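Local coordinates for DNA mismatch repair protein MutL (Aquifex aeolicus, PDB 6LZI), which binds adenine nucleotide through its Bergerat-fold ATPase domain and, as part of the DNA mismatch repair machinery, probably uses ATP to regulate its repair activity, at residues A[97-102]-A[137-142]; A[104-109]-A[129-134]; A[170-175]-A[234-239]. One frame throughout, in Å; residues are numbered along the deposited sequence.

Interaction 1 (A[97-102]-A[137-142])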
ATOM      1  N   SER A  97      -6.501 -13.158  14.144  1.00 22.81           N
ATOM      2  CA  SER A  97      -6.423 -13.617  15.519  1.00 31.21           C
ATOM      3  C   SER A  97      -6.294 -12.474  16.527  1.00 34.01           C
ATOM      4  O   SER A  97      -6.195 -12.720  17.752  1.00 31.33           O
ATOM      5  CB  SER A  97      -5.268 -14.608  15.611  1.00 34.40           C
ATOM      6  OG  SER A  97      -4.034 -14.001  15.399  1.00 43.36           O
ATOM      7  N   VAL A  98      -6.349 -11.238  16.062  1.00 31.74           N
ATOM      8  CA  VAL A  98      -5.991 -10.066  16.847  1.00 25.65           C
ATOM      9  C   VAL A  98      -7.031  -8.995  16.513  1.00 28.79           C
ATOM     10  O   VAL A  98      -6.823  -7.811  16.710  1.00 29.74           O
ATOM     11  CB  VAL A  98      -4.503  -9.784  16.526  1.00 33.02           C
ATOM     12  CG1 VAL A  98      -4.173  -8.806  15.401  1.00 27.54           C
ATOM     13  CG2 VAL A  98      -3.568 -10.012  17.647  1.00 28.89           C
ATOM     14  N   SER A  99      -8.163  -9.426  15.950  1.00 28.87           N
ATOM     15  CA  SER A  99      -9.202  -8.521  15.533  1.00 27.57           C
ATOM     16  C   SER A  99     -10.517  -9.269  15.443  1.00 30.73           C
ATOM     17  O   SER A  99     -10.583 -10.503  15.543  1.00 28.49           O
ATOM     18  CB  SER A  99      -8.947  -7.869  14.148  1.00 27.41           C
ATOM     19  OG  SER A  99      -8.920  -8.829  13.111  1.00 28.36           O
ATOM     20  N   LYS A 100     -11.531  -8.476  15.228  1.00 30.67           N
ATOM     21  CA  LYS A 100     -12.870  -8.885  14.781  1.00 32.20           C
ATOM     22  C   LYS A 100     -12.893  -8.730  13.262  1.00 25.81           C
ATOM     23  O   LYS A 100     -12.964  -7.616  12.729  1.00 25.19           O
ATOM     24  CB  LYS A 100     -13.954  -8.044  15.451  1.00 26.56           C
ATOM     25  CG  LYS A 100     -14.182  -8.227  17.012  1.00 36.89           C
ATOM     26  CD  LYS A 100     -14.868  -6.990  17.616  1.00 39.46           C
ATOM     27  CE  LYS A 100     -15.452  -7.193  19.029  1.00 47.04           C
ATOM     28  NZ  LYS A 100     -14.684  -8.193  19.802  1.00 47.43           N
ATOM     29  N   PHE A 101     -12.833  -9.853  12.584  1.00 25.31           N
ATOM     30  CA  PHE A 101     -12.330  -9.950  11.222  1.00 22.94           C
ATOM     31  C   PHE A 101     -13.444 -10.440  10.321  1.00 24.00           C
ATOM     32  O   PHE A 101     -14.036 -11.492  10.583  1.00 28.23           O
ATOM     33  CB  PHE A 101     -11.134 -10.935  11.215  1.00 23.68           C
ATOM     34  CG  PHE A 101     -10.567 -11.216   9.851  1.00 20.24           C
ATOM     35  CD1 PHE A 101     -11.054 -12.283   9.104  1.00 18.66           C
ATOM     36  CD2 PHE A 101      -9.425 -10.527   9.385  1.00 23.02           C
ATOM     37  CE1 PHE A 101     -10.500 -12.549   7.838  1.00 23.75           C
ATOM     38  CE2 PHE A 101      -8.898 -10.802   8.124  1.00 24.83           C
ATOM     39  CZ  PHE A 101      -9.403 -11.800   7.378  1.00 26.62           C
ATOM     40  N   LYS A 102     -13.726  -9.720   9.233  1.00 24.73           N
ATOM     41  CA  LYS A 102     -14.561 -10.322   8.208  1.00 22.04           C
ATOM     42  C   LYS A 102     -13.814 -10.361   6.881  1.00 22.35           C
ATOM     43  O   LYS A 102     -13.135  -9.419   6.522  1.00 25.34           O
ATOM     44  CB  LYS A 102     -15.883  -9.547   8.009  1.00 24.49           C
ATOM     45  CG  LYS A 102     -16.899  -9.732   9.106  1.00 29.77           C
ATOM     46  CD  LYS A 102     -18.226  -9.119   8.740  1.00 36.51           C
ATOM     47  CE  LYS A 102     -19.148  -9.067   9.975  1.00 39.79           C
ATOM     48  NZ  LYS A 102     -20.123  -7.948   9.784  1.00 37.86           N
ATOM     49  N   VAL A 137     -11.974  -7.008   2.876  1.00 18.49           N
ATOM     50  CA  VAL A 137     -11.582  -7.467   4.203  1.00 20.84           C
ATOM     51  C   VAL A 137     -11.843  -6.313   5.164  1.00 19.88           C
ATOM     52  O   VAL A 137     -11.500  -5.147   4.869  1.00 19.23           O
ATOM     53  CB  VAL A 137     -10.086  -7.881   4.188  1.00 16.74           C
ATOM     54  CG1 VAL A 137      -9.682  -8.443   5.577  1.00 17.95           C
ATOM     55  CG2 VAL A 137      -9.916  -8.933   3.128  1.00 23.27           C
ATOM     56  N   GLU A 138     -12.503  -6.616   6.293  1.00 19.27           N
ATOM     57  CA  GLU A 138     -12.786  -5.621   7.333  1.00 19.52           C
ATOM     58  C   GLU A 138     -12.130  -6.125   8.595  1.00 24.77           C
ATOM     59  O   GLU A 138     -12.426  -7.230   9.038  1.00 23.94           O
ATOM     60  CB  GLU A 138     -14.296  -5.466   7.560  1.00 22.91           C
ATOM     61  CG  GLU A 138     -14.878  -4.972   6.271  1.00 26.80           C
ATOM     62  CD  GLU A 138     -16.339  -4.659   6.357  1.00 31.61           C
ATOM     63  OE1 GLU A 138     -16.863  -4.694   7.481  1.00 32.04           O
ATOM     64  OE2 GLU A 138     -16.932  -4.391   5.293  1.00 32.98           O
ATOM     65  N   VAL A 139     -11.240  -5.309   9.156  1.00 21.80           N
ATOM     66  CA  VAL A 139     -10.537  -5.616  10.404  1.00 18.98           C
ATOM     67  C   VAL A 139     -10.959  -4.587  11.461  1.00 17.33           C
ATOM     68  O   VAL A 139     -10.725  -3.378  11.291  1.00 20.38           O
ATOM     69  CB  VAL A 139      -9.021  -5.573  10.150  1.00 19.15           C
ATOM     70  CG1 VAL A 139      -8.266  -5.851  11.405  1.00 20.03           C
ATOM     71  CG2 VAL A 139      -8.760  -6.621   9.031  1.00 21.26           C
ATOM     72  N   ARG A 140     -11.709  -5.046  12.463  1.00 18.04           N
ATOM     73  CA  ARG A 140     -12.250  -4.149  13.473  1.00 22.09           C
ATOM     74  C   ARG A 140     -11.602  -4.395  14.815  1.00 20.80           C
ATOM     75  O   ARG A 140     -11.307  -5.540  15.140  1.00 23.40           O
ATOM     76  CB  ARG A 140     -13.769  -4.327  13.628  1.00 29.65           C
ATOM     77  CG  ARG A 140     -14.549  -3.704  12.441  1.00 28.77           C
ATOM     78  CD  ARG A 140     -16.069  -3.758  12.686  1.00 33.28           C
ATOM     79  NE  ARG A 140     -16.684  -2.913  11.661  1.00 35.11           N
ATOM     80  CZ  ARG A 140     -16.787  -1.576  11.739  1.00 40.07           C
ATOM     81  NH1 ARG A 140     -16.338  -0.902  12.804  1.00 42.12           N
ATOM     82  NH2 ARG A 140     -17.323  -0.904  10.739  1.00 41.94           N
ATOM     83  N   ASP A 141     -11.520  -3.316  15.602  1.00 28.86           N
ATOM     84  CA  ASP A 141     -11.128  -3.359  17.004  1.00 26.96           C
ATOM     85  C   ASP A 141      -9.796  -4.080  17.187  1.00 23.38           C
ATOM     86  O   ASP A 141      -9.677  -5.025  17.979  1.00 23.92           O
ATOM     87  CB  ASP A 141     -12.205  -4.036  17.819  1.00 31.41           C
ATOM     88  CG  ASP A 141     -13.452  -3.188  17.911  1.00 41.83           C
ATOM     89  OD1 ASP A 141     -13.415  -2.015  17.455  1.00 42.88           O
ATOM     90  OD2 ASP A 141     -14.452  -3.687  18.461  1.00 47.48           O
ATOM     91  N   LEU A 142      -8.799  -3.586  16.451  1.00 26.28           N
ATOM     92  CA  LEU A 142      -7.524  -4.286  16.373  1.00 23.10           C
ATOM     93  C   LEU A 142      -6.974  -4.341  17.781  1.00 26.08           C
ATOM     94  O   LEU A 142      -7.074  -3.350  18.529  1.00 24.88           O
ATOM     95  CB  LEU A 142      -6.593  -3.548  15.412  1.00 24.87           C
ATOM     96  CG  LEU A 142      -5.163  -4.076  15.184  1.00 24.89           C
ATOM     97  CD1 LEU A 142      -5.314  -5.458  14.527  1.00 27.28           C
ATOM     98  CD2 LEU A 142      -4.320  -3.111  14.344  1.00 22.09           C
TER
HETATM   99  O   HOH W   1     -15.054  -7.002  11.053  1.00 31.54           O
HETATM  100  O   HOH W   2     -19.300  -6.066   7.526  1.00 37.67           O
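In the Bergerat ATP-binding fold, strands 100-106 and 134-140 run antiparallel as neighbours in the sheet, with K100 paired to R140, F101 to V139 and K102 to E138. K100 and R140 form a hydrogen-bonded pair, K100 N to R140 O at 2.9 Å, and the same ladder repeats at K102 and E138, where K102 N reaches E138 O at 2.8 Å. On the face covered by helices 16-29 and 91-96, F101 has CG anti to its backbone N (chi1 176°), and farther out its ring brings CE2 to 3.6 Å from V137 CG1 while CD2 lies near V139 CG2. S99 CB presses tightly on V139 CG1 at 3.5 Å, and S99 OG is hydrogen-bonded to I95 O. Past the strands, V98 CG1 and L142 CD1 meet 3.6 Å apart, the two side chains lying side by side. The other face is polar: a water bridges K102 NZ and E138 OE1, and E138 OE2 forms a salt bridge with R104. Beyond the end of strand 134-140, the K100 chain crosses D141, K100 CD 3.4 Å from D141 OD2. The V137 side chain lies about 6 Å from the bound ADP, and this helix-covered sheet is typical of the Bergerat nucleotide site.

Interaction 2 (A[104-109]-A[129-134])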
ATOM      1  N   ARG A 104     -14.957 -11.054   2.849  1.00 19.37           N
ATOM      2  CA  ARG A 104     -15.911 -11.510   1.857  1.00 17.77           C
ATOM      3  C   ARG A 104     -15.224 -11.514   0.492  1.00 19.22           C
ATOM      4  O   ARG A 104     -14.403 -10.646   0.207  1.00 21.28           O
ATOM      5  CB  ARG A 104     -17.198 -10.633   1.849  1.00 22.30           C
ATOM      6  CG  ARG A 104     -17.014  -9.152   1.427  1.00 24.58           C
ATOM      7  CD  ARG A 104     -18.407  -8.459   1.528  1.00 24.36           C
ATOM      8  NE  ARG A 104     -18.792  -8.413   2.952  1.00 25.66           N
ATOM      9  CZ  ARG A 104     -18.363  -7.460   3.786  1.00 31.09           C
ATOM     10  NH1 ARG A 104     -17.530  -6.512   3.348  1.00 30.71           N
ATOM     11  NH2 ARG A 104     -18.731  -7.451   5.085  1.00 29.75           N
ATOM     12  N   SER A 105     -15.539 -12.505  -0.331  1.00 18.28           N
ATOM     13  CA  SER A 105     -14.891 -12.628  -1.657  1.00 18.57           C
ATOM     14  C   SER A 105     -15.796 -13.354  -2.650  1.00 18.98           C
ATOM     15  O   SER A 105     -16.476 -14.339  -2.323  1.00 21.41           O
ATOM     16  CB  SER A 105     -13.543 -13.376  -1.574  1.00 20.54           C
ATOM     17  OG  SER A 105     -12.846 -13.299  -2.794  1.00 22.11           O
ATOM     18  N   ARG A 106     -15.804 -12.841  -3.874  1.00 21.61           N
ATOM     19  CA  ARG A 106     -16.519 -13.425  -4.971  1.00 21.33           C
ATOM     20  C   ARG A 106     -15.475 -13.756  -6.042  1.00 23.03           C
ATOM     21  O   ARG A 106     -14.755 -12.865  -6.517  1.00 25.48           O
ATOM     22  CB  ARG A 106     -17.542 -12.463  -5.519  1.00 24.30           C
ATOM     23  CG  ARG A 106     -18.333 -13.113  -6.686  1.00 23.98           C
ATOM     24  CD  ARG A 106     -19.397 -12.111  -7.213  1.00 26.40           C
ATOM     25  NE  ARG A 106     -19.821 -12.448  -8.565  1.00 26.50           N
ATOM     26  CZ  ARG A 106     -20.617 -11.656  -9.285  1.00 35.41           C
ATOM     27  NH1 ARG A 106     -21.092 -10.540  -8.724  1.00 34.57           N
ATOM     28  NH2 ARG A 106     -20.904 -11.947 -10.554  1.00 36.90           N
ATOM     29  N   PHE A 107     -15.383 -15.029  -6.356  1.00 26.46           N
ATOM     30  CA  PHE A 107     -14.407 -15.508  -7.329  1.00 29.59           C
ATOM     31  C   PHE A 107     -14.865 -15.105  -8.722  1.00 31.59           C
ATOM     32  O   PHE A 107     -16.063 -15.115  -9.026  1.00 29.90           O
ATOM     33  CB  PHE A 107     -14.340 -17.036  -7.185  1.00 23.99           C
ATOM     34  CG  PHE A 107     -13.168 -17.699  -7.857  1.00 29.82           C
ATOM     35  CD1 PHE A 107     -11.866 -17.337  -7.533  1.00 28.29           C
ATOM     36  CD2 PHE A 107     -13.382 -18.793  -8.636  1.00 32.60           C
ATOM     37  CE1 PHE A 107     -10.791 -17.990  -8.117  1.00 34.08           C
ATOM     38  CE2 PHE A 107     -12.284 -19.495  -9.242  1.00 38.24           C
ATOM     39  CZ  PHE A 107     -10.999 -19.085  -8.946  1.00 33.91           C
ATOM     40  N   PHE A 108     -13.912 -14.829  -9.608  1.00 32.86           N
ATOM     41  CA  PHE A 108     -14.291 -14.402 -10.950  1.00 32.99           C
ATOM     42  C   PHE A 108     -15.221 -15.410 -11.648  1.00 37.07           C
ATOM     43  O   PHE A 108     -16.045 -15.017 -12.492  1.00 40.58           O
ATOM     44  CB  PHE A 108     -13.016 -14.109 -11.782  1.00 31.41           C
ATOM     45  CG  PHE A 108     -12.280 -15.348 -12.221  1.00 32.57           C
ATOM     46  CD1 PHE A 108     -11.304 -15.899 -11.390  1.00 35.47           C
ATOM     47  CD2 PHE A 108     -12.498 -15.897 -13.477  1.00 37.42           C
ATOM     48  CE1 PHE A 108     -10.600 -17.055 -11.801  1.00 36.18           C
ATOM     49  CE2 PHE A 108     -11.819 -17.049 -13.903  1.00 43.46           C
ATOM     50  CZ  PHE A 108     -10.870 -17.625 -13.059  1.00 41.57           C
ATOM     51  N   GLN A 109     -15.198 -16.683 -11.263  1.00 39.02           N
ATOM     52  CA  GLN A 109     -16.037 -17.662 -11.947  1.00 39.35           C
ATOM     53  C   GLN A 109     -17.423 -17.824 -11.320  1.00 42.28           C
ATOM     54  O   GLN A 109     -18.246 -18.570 -11.853  1.00 45.07           O
ATOM     55  CB  GLN A 109     -15.343 -19.034 -11.975  1.00 41.78           C
ATOM     56  CG  GLN A 109     -13.885 -18.998 -12.350  1.00 45.92           C
ATOM     57  CD  GLN A 109     -13.418 -20.266 -13.059  1.00 54.11           C
ATOM     58  OE1 GLN A 109     -13.134 -21.288 -12.420  1.00 52.75           O
ATOM     59  NE2 GLN A 109     -13.331 -20.201 -14.395  1.00 58.62           N
ATOM     60  N   VAL A 129     -23.059 -14.185   0.125  1.00 27.31           N
ATOM     61  CA  VAL A 129     -23.273 -12.731   0.066  1.00 29.06           C
ATOM     62  C   VAL A 129     -23.302 -12.281  -1.377  1.00 31.40           C
ATOM     63  O   VAL A 129     -22.569 -12.816  -2.219  1.00 34.63           O
ATOM     64  CB  VAL A 129     -22.223 -11.923   0.871  1.00 28.49           C
ATOM     65  CG1 VAL A 129     -22.286 -12.291   2.364  1.00 29.22           C
ATOM     66  CG2 VAL A 129     -20.805 -12.164   0.331  1.00 25.97           C
ATOM     67  N   GLY A 130     -24.180 -11.305  -1.674  1.00 30.97           N
ATOM     68  CA  GLY A 130     -24.130 -10.680  -2.995  1.00 31.49           C
ATOM     69  C   GLY A 130     -23.100  -9.557  -3.033  1.00 31.82           C
ATOM     70  O   GLY A 130     -23.144  -8.654  -2.193  1.00 29.14           O
ATOM     71  N   MET A 131     -22.160  -9.594  -3.980  1.00 29.35           N
ATOM     72  CA  MET A 131     -21.096  -8.596  -4.038  1.00 28.17           C
ATOM     73  C   MET A 131     -20.549  -8.572  -5.445  1.00 29.07           C
ATOM     74  O   MET A 131     -20.788  -9.506  -6.202  1.00 25.73           O
ATOM     75  CB  MET A 131     -19.966  -8.918  -3.053  1.00 27.74           C
ATOM     76  CG  MET A 131     -19.478 -10.322  -3.174  1.00 25.67           C
ATOM     77  SD  MET A 131     -18.235 -10.665  -1.925  1.00 24.75           S
ATOM     78  CE  MET A 131     -16.863  -9.615  -2.263  1.00 22.85           C
ATOM     79  N   PRO A 132     -19.796  -7.536  -5.812  1.00 28.16           N
ATOM     80  CA  PRO A 132     -19.048  -7.605  -7.075  1.00 28.45           C
ATOM     81  C   PRO A 132     -17.899  -8.612  -6.974  1.00 27.44           C
ATOM     82  O   PRO A 132     -17.398  -8.935  -5.892  1.00 24.82           O
ATOM     83  CB  PRO A 132     -18.493  -6.183  -7.263  1.00 31.89           C
ATOM     84  CG  PRO A 132     -19.153  -5.323  -6.218  1.00 31.98           C
ATOM     85  CD  PRO A 132     -19.550  -6.257  -5.093  1.00 30.31           C
ATOM     86  N   VAL A 133     -17.455  -9.081  -8.141  1.00 26.62           N
ATOM     87  CA  VAL A 133     -16.229  -9.877  -8.165  1.00 26.50           C
ATOM     88  C   VAL A 133     -15.102  -9.137  -7.467  1.00 21.74           C
ATOM     89  O   VAL A 133     -14.906  -7.915  -7.635  1.00 27.17           O
ATOM     90  CB  VAL A 133     -15.812 -10.207  -9.616  1.00 21.76           C
ATOM     91  CG1 VAL A 133     -14.434 -10.904  -9.570  1.00 27.28           C
ATOM     92  CG2 VAL A 133     -16.834 -11.057 -10.295  1.00 24.07           C
ATOM     93  N   GLY A 134     -14.369  -9.867  -6.657  1.00 20.97           N
ATOM     94  CA  GLY A 134     -13.220  -9.325  -5.934  1.00 17.00           C
ATOM     95  C   GLY A 134     -13.324  -9.653  -4.432  1.00 20.39           C
ATOM     96  O   GLY A 134     -14.006 -10.593  -4.025  1.00 20.81           O
TER
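M131 lays its thioether against the aliphatic part of R104, CE 3.7 Å from R104 CG, with SD close to CB and CG of the same arginine. The contact belongs to a Greek key in the ATPase sheet: strands 100-106, 113-119 and 122-129 form a meander, and segment 129-134 then crosses back to start strand 134-140 on the far side of strand 100-106. The bend at M131 chi3 (-64°) carries CE in beside R104 O, while the R104 guanidinium goes to carboxylates, with salt bridges to E115 and E136.

The crossing joins the sheet at R106 and G134, an antiparallel hydrogen-bonded pair. R106 N meets G134 O at 2.9 Å, nearly head-on to the carbonyl, and G134 N returns the bond to a lone pair of R106 O at 3.0 Å. G134 has backbone angles at which a CB would jam against the carbonyl O of V133, so the turn into the strand calls for a glycine. Next to it, S105 OG is hydrogen-bonded to T135, a residue of the ADP pocket.

R106 has the most surface buried here. Its chain runs extended from CG to NE over the backbone of the crossing loop, CB packing 3.7 Å from M131 CG. V133 crosses it at about a right angle, CG2 standing 3.6 Å above one face of the guanidinium toward its rim, while V133 CG1 turns to R106 O and the backbone of F108. E110 O takes NE, which helps fix the rotation of the flat group. At the guanidinium edge, R106 NH1 donates to M131 O at 2.7 Å, the acceptor lying in the guanidinium plane and the N-H...O angle being 162°.

Interaction 3 (A[170-175]-A[234-239])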
ATOM      1  N   TYR A 170       2.777   2.358  -2.257  1.00 22.86           N
ATOM      2  CA  TYR A 170       2.208   1.422  -3.227  1.00 20.67           C
ATOM      3  C   TYR A 170       1.744   2.140  -4.506  1.00 21.49           C
ATOM      4  O   TYR A 170       1.849   1.612  -5.629  1.00 21.51           O
ATOM      5  CB  TYR A 170       0.984   0.751  -2.607  1.00 19.89           C
ATOM      6  CG  TYR A 170       1.298  -0.370  -1.677  1.00 21.14           C
ATOM      7  CD1 TYR A 170       1.825  -1.506  -2.148  1.00 23.30           C
ATOM      8  CD2 TYR A 170       0.969  -0.302  -0.323  1.00 17.90           C
ATOM      9  CE1 TYR A 170       2.080  -2.562  -1.337  1.00 27.12           C
ATOM     10  CE2 TYR A 170       1.221  -1.384   0.533  1.00 23.12           C
ATOM     11  CZ  TYR A 170       1.799  -2.502  -0.011  1.00 26.49           C
ATOM     12  OH  TYR A 170       2.035  -3.641   0.738  1.00 32.08           O
ATOM     13  N   ALA A 171       1.189   3.328  -4.363  1.00 17.54           N
ATOM     14  CA  ALA A 171       0.790   3.973  -5.601  1.00 15.08           C
ATOM     15  C   ALA A 171       1.993   4.342  -6.468  1.00 18.14           C
ATOM     16  O   ALA A 171       1.885   4.344  -7.714  1.00 23.43           O
ATOM     17  CB  ALA A 171       0.017   5.270  -5.388  1.00 18.28           C
ATOM     18  N   LEU A 172       3.116   4.660  -5.836  1.00 22.32           N
ATOM     19  CA  LEU A 172       4.277   5.018  -6.644  1.00 21.50           C
ATOM     20  C   LEU A 172       4.869   3.861  -7.444  1.00 23.41           C
ATOM     21  O   LEU A 172       5.579   4.138  -8.431  1.00 24.53           O
ATOM     22  CB  LEU A 172       5.341   5.649  -5.754  1.00 20.81           C
ATOM     23  CG  LEU A 172       5.001   7.111  -5.320  1.00 20.59           C
ATOM     24  CD1 LEU A 172       5.844   7.585  -4.086  1.00 18.83           C
ATOM     25  CD2 LEU A 172       5.093   8.158  -6.425  1.00 19.40           C
ATOM     26  N   THR A 173       4.632   2.597  -7.073  1.00 22.06           N
ATOM     27  CA  THR A 173       5.142   1.481  -7.858  1.00 22.95           C
ATOM     28  C   THR A 173       4.059   0.752  -8.614  1.00 21.56           C
ATOM     29  O   THR A 173       4.328  -0.283  -9.205  1.00 22.06           O
ATOM     30  CB  THR A 173       5.863   0.483  -6.964  1.00 28.43           C
ATOM     31  OG1 THR A 173       5.049   0.145  -5.831  1.00 33.58           O
ATOM     32  CG2 THR A 173       7.116   1.171  -6.478  1.00 28.08           C
ATOM     33  N   ASN A 174       2.838   1.249  -8.557  1.00 22.27           N
ATOM     34  CA  ASN A 174       1.731   0.598  -9.223  1.00 22.46           C
ATOM     35  C   ASN A 174       0.917   1.614  -9.978  1.00 26.97           C
ATOM     36  O   ASN A 174      -0.229   1.886  -9.612  1.00 23.76           O
ATOM     37  CB  ASN A 174       0.879  -0.125  -8.182  1.00 21.44           C
ATOM     38  CG  ASN A 174       1.573  -1.347  -7.637  1.00 23.36           C
ATOM     39  OD1 ASN A 174       1.579  -2.395  -8.290  1.00 26.23           O
ATOM     40  ND2 ASN A 174       2.199  -1.212  -6.435  1.00 20.90           N
ATOM     41  N   PRO A 175       1.498   2.245 -10.997  1.00 26.53           N
ATOM     42  CA  PRO A 175       0.788   3.348 -11.627  1.00 21.53           C
ATOM     43  C   PRO A 175      -0.391   2.864 -12.431  1.00 24.81           C
ATOM     44  O   PRO A 175      -1.244   3.676 -12.713  1.00 23.27           O
ATOM     45  CB  PRO A 175       1.869   4.028 -12.503  1.00 22.69           C
ATOM     46  CG  PRO A 175       2.754   2.970 -12.810  1.00 24.18           C
ATOM     47  CD  PRO A 175       2.872   2.141 -11.545  1.00 21.59           C
ATOM     48  N   TYR A 234      12.762   9.406  -1.982  1.00 35.62           N
ATOM     49  CA  TYR A 234      12.187   8.078  -2.101  1.00 35.68           C
ATOM     50  C   TYR A 234      13.047   7.209  -3.002  1.00 36.84           C
ATOM     51  O   TYR A 234      13.581   7.668  -4.019  1.00 39.71           O
ATOM     52  CB  TYR A 234      10.766   8.161  -2.664  1.00 38.71           C
ATOM     53  CG  TYR A 234       9.798   8.863  -1.751  1.00 41.27           C
ATOM     54  CD1 TYR A 234       9.783  10.236  -1.656  1.00 39.25           C
ATOM     55  CD2 TYR A 234       8.915   8.134  -0.950  1.00 44.74           C
ATOM     56  CE1 TYR A 234       8.911  10.872  -0.788  1.00 41.29           C
ATOM     57  CE2 TYR A 234       8.021   8.766  -0.104  1.00 47.21           C
ATOM     58  CZ  TYR A 234       8.047  10.138  -0.018  1.00 45.26           C
ATOM     59  OH  TYR A 234       7.167  10.757   0.818  1.00 49.80           O
ATOM     60  N   VAL A 235      13.192   5.952  -2.617  1.00 33.63           N
ATOM     61  CA  VAL A 235      14.045   5.015  -3.328  1.00 37.69           C
ATOM     62  C   VAL A 235      13.317   3.687  -3.458  1.00 35.64           C
ATOM     63  O   VAL A 235      12.911   3.087  -2.455  1.00 36.20           O
ATOM     64  CB  VAL A 235      15.382   4.778  -2.615  1.00 38.74           C
ATOM     65  CG1 VAL A 235      16.190   3.801  -3.434  1.00 39.17           C
ATOM     66  CG2 VAL A 235      16.125   6.088  -2.400  1.00 41.26           C
ATOM     67  N   PHE A 236      13.217   3.199  -4.681  1.00 34.25           N
ATOM     68  CA  PHE A 236      12.604   1.908  -4.950  1.00 36.56           C
ATOM     69  C   PHE A 236      13.655   1.103  -5.680  1.00 37.79           C
ATOM     70  O   PHE A 236      14.103   1.516  -6.752  1.00 36.69           O
ATOM     71  CB  PHE A 236      11.329   2.048  -5.797  1.00 31.50           C
ATOM     72  CG  PHE A 236      10.277   2.904  -5.149  1.00 28.12           C
ATOM     73  CD1 PHE A 236       9.394   2.359  -4.220  1.00 32.28           C
ATOM     74  CD2 PHE A 236      10.198   4.251  -5.437  1.00 26.81           C
ATOM     75  CE1 PHE A 236       8.445   3.135  -3.575  1.00 28.87           C
ATOM     76  CE2 PHE A 236       9.211   5.071  -4.787  1.00 26.88           C
ATOM     77  CZ  PHE A 236       8.335   4.497  -3.888  1.00 28.42           C
ATOM     78  N   ILE A 237      14.092  -0.004  -5.076  1.00 38.83           N
ATOM     79  CA  ILE A 237      15.045  -0.899  -5.721  1.00 41.24           C
ATOM     80  C   ILE A 237      14.288  -2.149  -6.149  1.00 42.61           C
ATOM     81  O   ILE A 237      13.752  -2.883  -5.310  1.00 40.04           O
ATOM     82  CB  ILE A 237      16.243  -1.210  -4.818  1.00 47.30           C
ATOM     83  CG1 ILE A 237      16.954   0.110  -4.459  1.00 48.12           C
ATOM     84  CG2 ILE A 237      17.210  -2.096  -5.560  1.00 48.02           C
ATOM     85  CD1 ILE A 237      18.410  -0.017  -4.029  1.00 51.81           C
ATOM     86  N   ASN A 238      14.251  -2.373  -7.458  1.00 44.15           N
ATOM     87  CA  ASN A 238      13.527  -3.469  -8.091  1.00 50.34           C
ATOM     88  C   ASN A 238      12.110  -3.524  -7.538  1.00 47.84           C
ATOM     89  O   ASN A 238      11.668  -4.514  -6.951  1.00 51.13           O
ATOM     90  CB  ASN A 238      14.254  -4.808  -7.915  1.00 51.01           C
ATOM     91  CG  ASN A 238      15.703  -4.737  -8.325  1.00 57.75           C
ATOM     92  OD1 ASN A 238      16.220  -3.664  -8.626  1.00 61.02           O
ATOM     93  ND2 ASN A 238      16.378  -5.880  -8.323  1.00 62.76           N
ATOM     94  N   LYS A 239      11.438  -2.382  -7.664  1.00 45.58           N
ATOM     95  CA  LYS A 239      10.027  -2.188  -7.354  1.00 46.31           C
ATOM     96  C   LYS A 239       9.725  -2.271  -5.858  1.00 42.90           C
ATOM     97  O   LYS A 239       8.561  -2.261  -5.477  1.00 43.24           O
ATOM     98  CB  LYS A 239       9.150  -3.178  -8.148  1.00 49.33           C
ATOM     99  CG  LYS A 239       7.658  -2.785  -8.279  1.00 54.52           C
ATOM    100  CD  LYS A 239       6.821  -3.948  -8.827  1.00 57.37           C
ATOM    101  CE  LYS A 239       5.327  -3.786  -8.552  1.00 58.21           C
ATOM    102  NZ  LYS A 239       5.017  -3.397  -7.126  1.00 58.94           N
TER
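T173 sets its methyl over one face of the F236 ring, CG2 standing 3.9 Å from the ring centroid and 30° off the normal, a CH-pi contact where helix 156-173 of the ATPase region meets the second, S5-like domain of MutL. Beside backbone N and anti to the carbonyl carbon, CG2 comes nearest to the ring at CD1, 3.4 Å away. L172, from the same helix, crosses F236 at about a right angle and brings CB to 3.7 Å from CZ at the outer end of the ring. F236 also meets the ring of Y264, the two planes about 20° apart, so the aromatic side chain joins the helix to strand 260-266 of its own sheet.

K239, just past strand 232-237, reaches back across T173, its CG 4.0 Å from T173 CB. The chain runs extended until chi4 (-47°) bends NZ toward N174, while CE lies 3.7 Å from T173 O. N174 is anchored in turn to the helix, its amide sharing Y170 O with the backbone N of T173. An alanine at N174 would probably leave Y170 O without its side-chain donor and open a gap beside the K239 ammonium. N174 ND2 donates to a lone pair of Y170 O at 3.0 Å, with that oxygen almost in the amide plane.

In the fold
Interactions 1 and 2 share strand 100-106 in the eight-stranded sheet of the ATPase fold, where strand 134-140 is its neighbour. Both segments of interaction 2 fall between the two segments of interaction 1 in sequence; their centres are 20 Å apart, and the salt bridge of E138 with R104 links them. Interaction 3 follows later in sequence, its centre 28 Å from that of interaction 1 and 29 Å from that of interaction 2, touching neither. It joins helix 156-173 to the five-stranded sheet that holds strand 232-237. The first two thus shape the sheet near ADP, while the third lies where helix 156-173 meets the second, S5-like domain.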